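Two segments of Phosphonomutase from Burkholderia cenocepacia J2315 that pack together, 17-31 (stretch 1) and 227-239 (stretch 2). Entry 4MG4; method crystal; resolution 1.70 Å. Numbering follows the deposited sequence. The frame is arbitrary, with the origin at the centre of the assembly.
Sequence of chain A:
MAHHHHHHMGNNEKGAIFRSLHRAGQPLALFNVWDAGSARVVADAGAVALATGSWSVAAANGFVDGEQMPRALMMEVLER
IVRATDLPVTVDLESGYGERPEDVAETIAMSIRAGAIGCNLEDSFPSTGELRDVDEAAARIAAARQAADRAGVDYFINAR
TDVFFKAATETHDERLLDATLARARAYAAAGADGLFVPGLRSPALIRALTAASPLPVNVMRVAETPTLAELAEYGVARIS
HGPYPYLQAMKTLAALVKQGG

Stretch 1, residues 17-31: IFRSLHRAGQPLALF
Stretch 2 (227-239) TLAELAEYGVARI

The contact between residues 17-31 and 227-239 of this phosphonomutase is a short parallel β-pairing, extended at one end by a turn docked on a helix terminus and covered on one face by an arginine that reaches back to a histidine. It illustrates a general principle: segments some two hundred residues apart are joined by backbone hydrogen bonds, with side chains packing on the two faces of the pairing.

Each stretch runs from helix to strand. In the first, the end of a helix that begins earlier in the chain, including residues 17-20, leads into a type II turn from Arg23 to Gln26, closed by Gln26 N to Arg23 O at 2.9 Å, and then into strand residues Leu28 (phi/psi -69/125) and Ala29 (-107/127). In the second, Thr227 (chi1 p) caps the helix 228-234, its OG1 accepting from Glu230 N at 3.1 Å. The helix ends in a Schellman motif at Gly235 (102/14); Val236 (-68/145) and Ala237 (-102/-17) then lead to Arg238 (-154/138) and Ile239 (-127/128).

Register is set by Leu28 opposite Arg238 (CA to CA 4.5 Å) and Ala29 opposite Ile239 (CA to CA 4.7 Å). As in any parallel pair, one strand's residue bonds to the neighbours flanking its partner. Leu28 N donates to Ala237 O at 2.9 Å, Ile239 N to Leu28 O at 2.7 Å, and Leu30 N to Ile239 O at 3.0 Å. Short CA-H...O contacts accompany this ladder, including Arg238 CA to Leu28 O at 3.3 Å and Ala29 CA to Ile239 O at 3.5 Å.

Before the strands, the turn meets the helix end. Gly25 N donates to Val236 O at 3.0 Å, while Gly25 CA approaches Ala232 O at 3.3 Å. The positive phi values of Gly25 (89/-10) and Gly235 both suit glycine, since a CB would be jammed against the preceding carbonyl oxygen. Nearby, Ala24 CB lies 3.3 Å from Gly235 O.

Pro27 (-74/149, C-gamma endo) points toward the second stretch and joins these two regions. Its CD packs 3.6 Å from Ala232 CB, and its CG lies 3.7 Å from CD1 of Ile239 (chi1 m, chi2 t), giving a compact apolar cluster. The face bearing Ala29 and Ile239 is continued by Leu228 (chi1 t, chi2 136°), whose CD1 sits 4.2 Å from Ala29 CB.

On the face shared with Leu28 (chi1 t, chi2 p), Arg238 is fully extended, with chi1 through chi4 all near 180°. That length carries NH1 to His22 (chi1 m, chi2 74°), where it donates to NE2 at 2.9 Å, close to the imidazole plane, as a ring-nitrogen lone pair requires. The other ring nitrogen, ND1, donates to Phe18 O at 2.9 Å, so the histidine, in the loop after the helix, links the helical residue Phe18 to the arginine. Phe18 (chi1 t, chi2 72°) places CZ over one face of the guanidinium, 3.6 Å from Arg238 NH1, and Leu30 (chi1 m, chi2 t) brings CD1 to 3.6 Å from Arg238 NE.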

ATOM      1  N   ILE A  17      19.083   5.764  19.034  1.00 15.45           N
ATOM      2  CA  ILE A  17      18.422   4.493  19.325  1.00 15.36           C
ATOM      3  C   ILE A  17      18.729   3.519  18.174  1.00 13.55           C
ATOM      4  O   ILE A  17      19.178   2.409  18.380  1.00 13.61           O
ATOM      5  CB  ILE A  17      16.904   4.663  19.507  1.00 17.30           C
ATOM      6  CG1 ILE A  17      16.599   5.436  20.801  1.00 19.19           C
ATOM      7  CG2 ILE A  17      16.171   3.322  19.480  1.00 18.21           C
ATOM      8  CD1 ILE A  17      15.144   5.877  20.989  1.00 20.50           C
ATOM      9  N   PHE A  18      18.488   3.964  16.953  1.00 12.83           N
ATOM     10  CA  PHE A  18      18.753   3.119  15.767  1.00 11.91           C
ATOM     11  C   PHE A  18      20.204   2.614  15.715  1.00 11.50           C
ATOM     12  O   PHE A  18      20.460   1.429  15.562  1.00 11.32           O
ATOM     13  CB  PHE A  18      18.384   3.880  14.499  1.00 11.81           C
ATOM     14  CG  PHE A  18      18.430   3.046  13.239  1.00 10.85           C
ATOM     15  CD1 PHE A  18      17.458   2.063  12.995  1.00 11.07           C
ATOM     16  CD2 PHE A  18      19.405   3.230  12.319  1.00 10.72           C
ATOM     17  CE1 PHE A  18      17.472   1.346  11.824  1.00 10.81           C
ATOM     18  CE2 PHE A  18      19.427   2.519  11.122  1.00 10.73           C
ATOM     19  CZ  PHE A  18      18.455   1.551  10.881  1.00 10.62           C
ATOM     20  N   ARG A  19      21.149   3.510  15.899  1.00 11.53           N
ATOM     21  CA  ARG A  19      22.571   3.123  15.918  1.00 11.67           C
ATOM     22  C   ARG A  19      22.863   2.057  16.987  1.00 12.02           C
ATOM     23  O   ARG A  19      23.570   1.065  16.728  1.00 11.08           O
ATOM     24  CB  ARG A  19      23.403   4.391  16.172  1.00 12.40           C
ATOM     25  CG  ARG A  19      24.896   4.133  16.076  1.00 13.05           C
ATOM     26  CD  ARG A  19      25.714   5.391  16.328  1.00 14.33           C
ATOM     27  NE  ARG A  19      25.399   6.372  15.316  1.00 15.13           N
ATOM     28  CZ  ARG A  19      25.880   6.387  14.078  1.00 15.45           C
ATOM     29  NH1 ARG A  19      26.731   5.502  13.653  1.00 15.30           N
ATOM     30  NH2 ARG A  19      25.457   7.332  13.221  1.00 16.79           N
ATOM     31  N   SER A  20      22.318   2.273  18.193  1.00 13.83           N
ATOM     32  CA  SER A  20      22.529   1.374  19.347  1.00 14.78           C
ATOM     33  C   SER A  20      22.001  -0.047  19.152  1.00 14.64           C
ATOM     34  O   SER A  20      22.431  -0.996  19.820  1.00 15.32           O
ATOM     35  CB  SER A  20      21.956   1.999  20.614  1.00 16.52           C
ATOM     36  OG  SER A  20      20.552   1.781  20.730  1.00 19.49           O
ATOM     37  N   LEU A  21      21.064  -0.193  18.240  1.00 13.31           N
ATOM     38  CA  LEU A  21      20.478  -1.494  17.958  1.00 13.87           C
ATOM     39  C   LEU A  21      21.318  -2.383  17.048  1.00 12.74           C
ATOM     40  O   LEU A  21      21.010  -3.578  16.889  1.00 13.09           O
ATOM     41  CB  LEU A  21      19.048  -1.317  17.370  1.00 14.94           C
ATOM     42  CG  LEU A  21      17.991  -0.789  18.374  1.00 16.68           C
ATOM     43  CD1 LEU A  21      16.780  -0.344  17.593  1.00 17.43           C
ATOM     44  CD2 LEU A  21      17.718  -1.893  19.393  1.00 18.52           C
ATOM     45  N   HIS A  22      22.353  -1.819  16.460  1.00 12.33           N
ATOM     46  CA  HIS A  22      23.282  -2.613  15.656  1.00 12.10           C
ATOM     47  C   HIS A  22      24.294  -3.270  16.552  1.00 14.14           C
ATOM     48  O   HIS A  22      25.285  -2.659  16.918  1.00 17.02           O
ATOM     49  CB  HIS A  22      23.990  -1.727  14.622  1.00 11.16           C
ATOM     50  CG  HIS A  22      23.067  -1.174  13.570  1.00 10.26           C
ATOM     51  ND1 HIS A  22      22.174  -0.153  13.825  1.00 10.36           N
ATOM     52  CD2 HIS A  22      22.952  -1.446  12.243  1.00 10.07           C
ATOM     53  CE1 HIS A  22      21.498   0.120  12.728  1.00 10.24           C
ATOM     54  NE2 HIS A  22      21.966  -0.620  11.743  1.00 10.19           N
ATOM     55  N   ARG A  23      24.017  -4.500  16.919  1.00 13.99           N
ATOM     56  CA  ARG A  23      24.793  -5.233  17.924  1.00 15.03           C
ATOM     57  C   ARG A  23      25.146  -6.615  17.362  1.00 13.75           C
ATOM     58  O   ARG A  23      24.282  -7.433  17.138  1.00 14.19           O
ATOM     59  CB  ARG A  23      23.996  -5.324  19.223  1.00 17.61           C
ATOM     60  CG  ARG A  23      23.839  -4.000  19.969  1.00 20.39           C
ATOM     61  CD  ARG A  23      25.185  -3.373  20.419  1.00 24.93           C
ATOM     62  NE  ARG A  23      25.117  -2.124  21.227  1.00 28.46           N
ATOM     63  CZ  ARG A  23      25.327  -0.895  20.777  1.00 28.48           C
ATOM     64  NH1 ARG A  23      25.588  -0.690  19.488  1.00 31.24           N
ATOM     65  NH2 ARG A  23      25.298   0.166  21.612  1.00 33.83           N
ATOM     66  N   ALA A  24      26.415  -6.816  17.075  1.00 14.00           N
ATOM     67  CA  ALA A  24      26.911  -8.107  16.591  1.00 14.88           C
ATOM     68  C   ALA A  24      26.453  -9.184  17.566  1.00 16.65           C
ATOM     69  O   ALA A  24      26.677  -9.046  18.799  1.00 16.93           O
ATOM     70  CB  ALA A  24      28.431  -8.068  16.466  1.00 15.72           C
ATOM     71  N   GLY A  25      25.757 -10.194  17.069  1.00 15.72           N
ATOM     72  CA  GLY A  25      25.284 -11.299  17.918  1.00 16.51           C
ATOM     73  C   GLY A  25      23.926 -11.098  18.554  1.00 16.19           C
ATOM     74  O   GLY A  25      23.318 -12.026  19.092  1.00 16.08           O
ATOM     75  N   GLN A  26      23.383  -9.878  18.461  1.00 15.55           N
ATOM     76  CA  GLN A  26      22.052  -9.566  18.956  1.00 17.24           C
ATOM     77  C   GLN A  26      21.418  -8.638  17.900  1.00 15.80           C
ATOM     78  O   GLN A  26      21.155  -7.469  18.195  1.00 14.73           O
ATOM     79  CB  GLN A  26      22.209  -8.855  20.296  1.00 22.08           C
ATOM     80  CG  GLN A  26      20.950  -8.501  21.052  1.00 28.25           C
ATOM     81  CD  GLN A  26      21.304  -7.984  22.453  1.00 32.35           C
ATOM     82  OE1 GLN A  26      22.098  -8.617  23.177  1.00 37.31           O
ATOM     83  NE2 GLN A  26      20.782  -6.806  22.813  1.00 34.32           N
ATOM     84  N   PRO A  27      21.185  -9.178  16.704  1.00 13.91           N
ATOM     85  CA  PRO A  27      20.983  -8.273  15.546  1.00 13.43           C
ATOM     86  C   PRO A  27      19.632  -7.577  15.529  1.00 13.33           C
ATOM     87  O   PRO A  27      18.595  -8.136  15.950  1.00 13.49           O
ATOM     88  CB  PRO A  27      21.049  -9.215  14.325  1.00 13.92           C
ATOM     89  CG  PRO A  27      20.851 -10.590  14.863  1.00 14.38           C
ATOM     90  CD  PRO A  27      21.413 -10.560  16.258  1.00 14.57           C
ATOM     91  N   LEU A  28      19.655  -6.380  14.969  1.00 12.77           N
ATOM     92  CA  LEU A  28      18.490  -5.684  14.620  1.00 13.17           C
ATOM     93  C   LEU A  28      17.800  -6.376  13.464  1.00 13.20           C
ATOM     94  O   LEU A  28      18.344  -6.472  12.376  1.00 13.95           O
ATOM     95  CB  LEU A  28      18.918  -4.273  14.206  1.00 13.62           C
ATOM     96  CG  LEU A  28      17.803  -3.366  13.676  1.00 14.83           C
ATOM     97  CD1 LEU A  28      16.700  -3.228  14.721  1.00 16.69           C
ATOM     98  CD2 LEU A  28      18.319  -2.009  13.292  1.00 16.06           C
ATOM     99  N   ALA A  29      16.524  -6.721  13.638  1.00 14.33           N
ATOM    100  CA  ALA A  29      15.749  -7.301  12.551  1.00 14.90           C
ATOM    101  C   ALA A  29      14.745  -6.256  12.039  1.00 15.46           C
ATOM    102  O   ALA A  29      13.954  -5.675  12.815  1.00 17.44           O
ATOM    103  CB  ALA A  29      15.026  -8.525  13.038  1.00 16.36           C
ATOM    104  N   LEU A  30      14.775  -6.037  10.750  1.00 14.82           N
ATOM    105  CA  LEU A  30      13.948  -4.985  10.103  1.00 16.03           C
ATOM    106  C   LEU A  30      13.052  -5.603   9.087  1.00 16.34           C
ATOM    107  O   LEU A  30      13.470  -6.455   8.329  1.00 16.87           O
ATOM    108  CB  LEU A  30      14.799  -3.913   9.366  1.00 17.07           C
ATOM    109  CG  LEU A  30      15.622  -3.033  10.313  1.00 18.01           C
ATOM    110  CD1 LEU A  30      16.540  -2.102   9.516  1.00 17.90           C
ATOM    111  CD2 LEU A  30      14.733  -2.278  11.283  1.00 19.57           C
ATOM    112  N   PHE A  31      11.814  -5.085   9.016  1.00 17.32           N
ATOM    113  CA  PHE A  31      10.839  -5.451   7.996  1.00 18.25           C
ATOM    114  C   PHE A  31      10.534  -4.168   7.232  1.00 18.61           C
ATOM    115  O   PHE A  31      10.429  -3.051   7.845  1.00 21.86           O
ATOM    116  CB  PHE A  31       9.563  -6.035   8.640  1.00 19.98           C
ATOM    117  CG  PHE A  31       9.854  -7.193   9.487  1.00 20.97           C
ATOM    118  CD1 PHE A  31       9.993  -8.416   8.924  1.00 21.95           C
ATOM    119  CD2 PHE A  31      10.172  -7.011  10.830  1.00 22.12           C
ATOM    120  CE1 PHE A  31      10.316  -9.511   9.682  1.00 24.94           C
ATOM    121  CE2 PHE A  31      10.502  -8.099  11.603  1.00 24.64           C
ATOM    122  CZ  PHE A  31      10.604  -9.336  11.020  1.00 23.55           C
ATOM    123  N   THR A 227      18.955 -19.486   9.723  1.00 19.73           N
ATOM    124  CA  THR A 227      17.887 -18.887  10.506  1.00 19.06           C
ATOM    125  C   THR A 227      18.394 -17.654  11.216  1.00 17.95           C
ATOM    126  O   THR A 227      19.611 -17.411  11.249  1.00 17.61           O
ATOM    127  CB  THR A 227      17.397 -19.822  11.620  1.00 20.27           C
ATOM    128  OG1 THR A 227      18.532 -20.086  12.463  1.00 18.78           O
ATOM    129  CG2 THR A 227      16.852 -21.123  11.072  1.00 21.12           C
ATOM    130  N   LEU A 228      17.484 -16.889  11.831  1.00 19.54           N
ATOM    131  CA  LEU A 228      17.881 -15.718  12.603  1.00 20.52           C
ATOM    132  C   LEU A 228      18.872 -16.074  13.700  1.00 18.28           C
ATOM    133  O   LEU A 228      19.847 -15.366  13.925  1.00 16.10           O
ATOM    134  CB  LEU A 228      16.697 -14.996  13.278  1.00 25.33           C
ATOM    135  CG  LEU A 228      17.198 -13.744  14.026  1.00 29.11           C
ATOM    136  CD1 LEU A 228      16.367 -12.461  13.851  1.00 31.85           C
ATOM    137  CD2 LEU A 228      17.455 -14.000  15.502  1.00 34.19           C
ATOM    138  N   ALA A 229      18.591 -17.158  14.435  1.00 16.09           N
ATOM    139  CA  ALA A 229      19.484 -17.551  15.523  1.00 14.80           C
ATOM    140  C   ALA A 229      20.875 -17.918  14.981  1.00 13.83           C
ATOM    141  O   ALA A 229      21.898 -17.660  15.626  1.00 13.74           O
ATOM    142  CB  ALA A 229      18.885 -18.711  16.297  1.00 15.81           C
ATOM    143  N   GLU A 230      20.921 -18.590  13.835  1.00 14.15           N
ATOM    144  CA  GLU A 230      22.202 -18.930  13.226  1.00 14.36           C
ATOM    145  C   GLU A 230      22.962 -17.683  12.815  1.00 13.92           C
ATOM    146  O   GLU A 230      24.105 -17.517  13.135  1.00 13.66           O
ATOM    147  CB  GLU A 230      22.025 -19.835  12.000  1.00 15.47           C
ATOM    148  CG  GLU A 230      21.587 -21.227  12.437  1.00 16.53           C
ATOM    149  CD  GLU A 230      21.354 -22.205  11.308  1.00 20.21           C
ATOM    150  OE1 GLU A 230      20.710 -21.773  10.326  1.00 20.29           O
ATOM    151  OE2 GLU A 230      21.825 -23.397  11.421  1.00 20.93           O
ATOM    152  N   LEU A 231      22.294 -16.817  12.085  1.00 14.45           N
ATOM    153  CA  LEU A 231      22.935 -15.535  11.714  1.00 14.30           C
ATOM    154  C   LEU A 231      23.498 -14.747  12.917  1.00 13.47           C
ATOM    155  O   LEU A 231      24.661 -14.246  12.898  1.00 14.00           O
ATOM    156  CB  LEU A 231      21.945 -14.692  10.913  1.00 16.01           C
ATOM    157  CG  LEU A 231      21.588 -15.268   9.563  1.00 16.93           C
ATOM    158  CD1 LEU A 231      20.523 -14.391   8.909  1.00 18.13           C
ATOM    159  CD2 LEU A 231      22.804 -15.406   8.653  1.00 17.09           C
ATOM    160  N   ALA A 232      22.728 -14.658  14.000  1.00 13.54           N
ATOM    161  CA  ALA A 232      23.175 -14.027  15.224  1.00 13.54           C
ATOM    162  C   ALA A 232      24.456 -14.678  15.758  1.00 14.22           C
ATOM    163  O   ALA A 232      25.413 -14.011  16.121  1.00 13.95           O
ATOM    164  CB  ALA A 232      22.100 -14.079  16.326  1.00 14.36           C
ATOM    165  N   GLU A 233      24.478 -16.017  15.797  1.00 13.49           N
ATOM    166  CA  GLU A 233      25.639 -16.732  16.228  1.00 14.01           C
ATOM    167  C   GLU A 233      26.877 -16.534  15.347  1.00 13.64           C
ATOM    168  O   GLU A 233      27.985 -16.596  15.873  1.00 14.30           O
ATOM    169  CB  GLU A 233      25.299 -18.249  16.444  1.00 14.32           C
ATOM    170  CG  GLU A 233      26.411 -19.056  17.109  1.00 15.19           C
ATOM    171  CD  GLU A 233      27.445 -19.701  16.186  1.00 14.95           C
ATOM    172  OE1 GLU A 233      27.088 -20.214  15.101  1.00 15.64           O
ATOM    173  OE2 GLU A 233      28.607 -19.650  16.511  1.00 16.30           O
ATOM    174  N   TYR A 234      26.702 -16.227  14.049  1.00 13.37           N
ATOM    175  CA  TYR A 234      27.804 -15.903  13.164  1.00 13.28           C
ATOM    176  C   TYR A 234      28.364 -14.523  13.428  1.00 12.91           C
ATOM    177  O   TYR A 234      29.410 -14.201  12.887  1.00 13.39           O
ATOM    178  CB  TYR A 234      27.399 -15.947  11.663  1.00 13.00           C
ATOM    179  CG  TYR A 234      26.770 -17.229  11.163  1.00 13.34           C
ATOM    180  CD1 TYR A 234      26.980 -18.456  11.816  1.00 14.25           C
ATOM    181  CD2 TYR A 234      25.904 -17.207  10.083  1.00 13.50           C
ATOM    182  CE1 TYR A 234      26.348 -19.615  11.359  1.00 14.00           C
ATOM    183  CE2 TYR A 234      25.279 -18.358   9.623  1.00 13.77           C
ATOM    184  CZ  TYR A 234      25.506 -19.553  10.266  1.00 14.00           C
ATOM    185  OH  TYR A 234      24.834 -20.693   9.779  1.00 14.25           O
ATOM    186  N   GLY A 235      27.659 -13.710  14.190  1.00 12.72           N
ATOM    187  CA  GLY A 235      28.134 -12.361  14.568  1.00 11.87           C
ATOM    188  C   GLY A 235      27.505 -11.212  13.777  1.00 11.43           C
ATOM    189  O   GLY A 235      27.978 -10.088  13.835  1.00 10.84           O
ATOM    190  N   VAL A 236      26.413 -11.492  13.063  1.00 11.49           N
ATOM    191  CA  VAL A 236      25.704 -10.460  12.288  1.00 12.10           C
ATOM    192  C   VAL A 236      25.052  -9.460  13.243  1.00 11.45           C
ATOM    193  O   VAL A 236      24.663  -9.847  14.333  1.00 11.28           O
ATOM    194  CB  VAL A 236      24.683 -11.171  11.411  1.00 14.15           C
ATOM    195  CG1 VAL A 236      23.629 -10.326  10.844  1.00 15.52           C
ATOM    196  CG2 VAL A 236      25.427 -11.981  10.333  1.00 13.59           C
ATOM    197  N   ALA A 237      25.029  -8.191  12.838  1.00 10.11           N
ATOM    198  CA  ALA A 237      24.453  -7.114  13.601  1.00  9.79           C
ATOM    199  C   ALA A 237      23.061  -6.636  13.156  1.00  9.85           C
ATOM    200  O   ALA A 237      22.362  -5.929  13.889  1.00  9.47           O
ATOM    201  CB  ALA A 237      25.436  -5.942  13.591  1.00  9.89           C
ATOM    202  N   ARG A 238      22.681  -6.991  11.938  1.00  9.83           N
ATOM    203  CA  ARG A 238      21.451  -6.487  11.361  1.00  9.95           C
ATOM    204  C   ARG A 238      20.934  -7.496  10.321  1.00 10.21           C
ATOM    205  O   ARG A 238      21.726  -8.031   9.510  1.00  9.95           O
ATOM    206  CB  ARG A 238      21.721  -5.137  10.736  1.00  9.83           C
ATOM    207  CG  ARG A 238      20.543  -4.496   9.980  1.00  9.77           C
ATOM    208  CD  ARG A 238      20.905  -3.036   9.669  1.00  9.79           C
ATOM    209  NE  ARG A 238      20.007  -2.401   8.722  1.00  9.57           N
ATOM    210  CZ  ARG A 238      20.052  -1.094   8.420  1.00  9.02           C
ATOM    211  NH1 ARG A 238      20.895  -0.276   9.033  1.00  8.79           N
ATOM    212  NH2 ARG A 238      19.262  -0.638   7.436  1.00  9.35           N
ATOM    213  N   ILE A 239      19.623  -7.738  10.311  1.00 10.65           N
ATOM    214  CA  ILE A 239      19.008  -8.702   9.423  1.00 11.87           C
ATOM    215  C   ILE A 239      17.852  -8.023   8.646  1.00 12.15           C
ATOM    216  O   ILE A 239      16.986  -7.400   9.264  1.00 14.59           O
ATOM    217  CB  ILE A 239      18.483  -9.927  10.192  1.00 13.74           C
ATOM    218  CG1 ILE A 239      19.680 -10.691  10.764  1.00 14.98           C
ATOM    219  CG2 ILE A 239      17.648 -10.796   9.275  1.00 14.97           C
ATOM    220  CD1 ILE A 239      19.326 -11.765  11.737  1.00 16.58           C
TER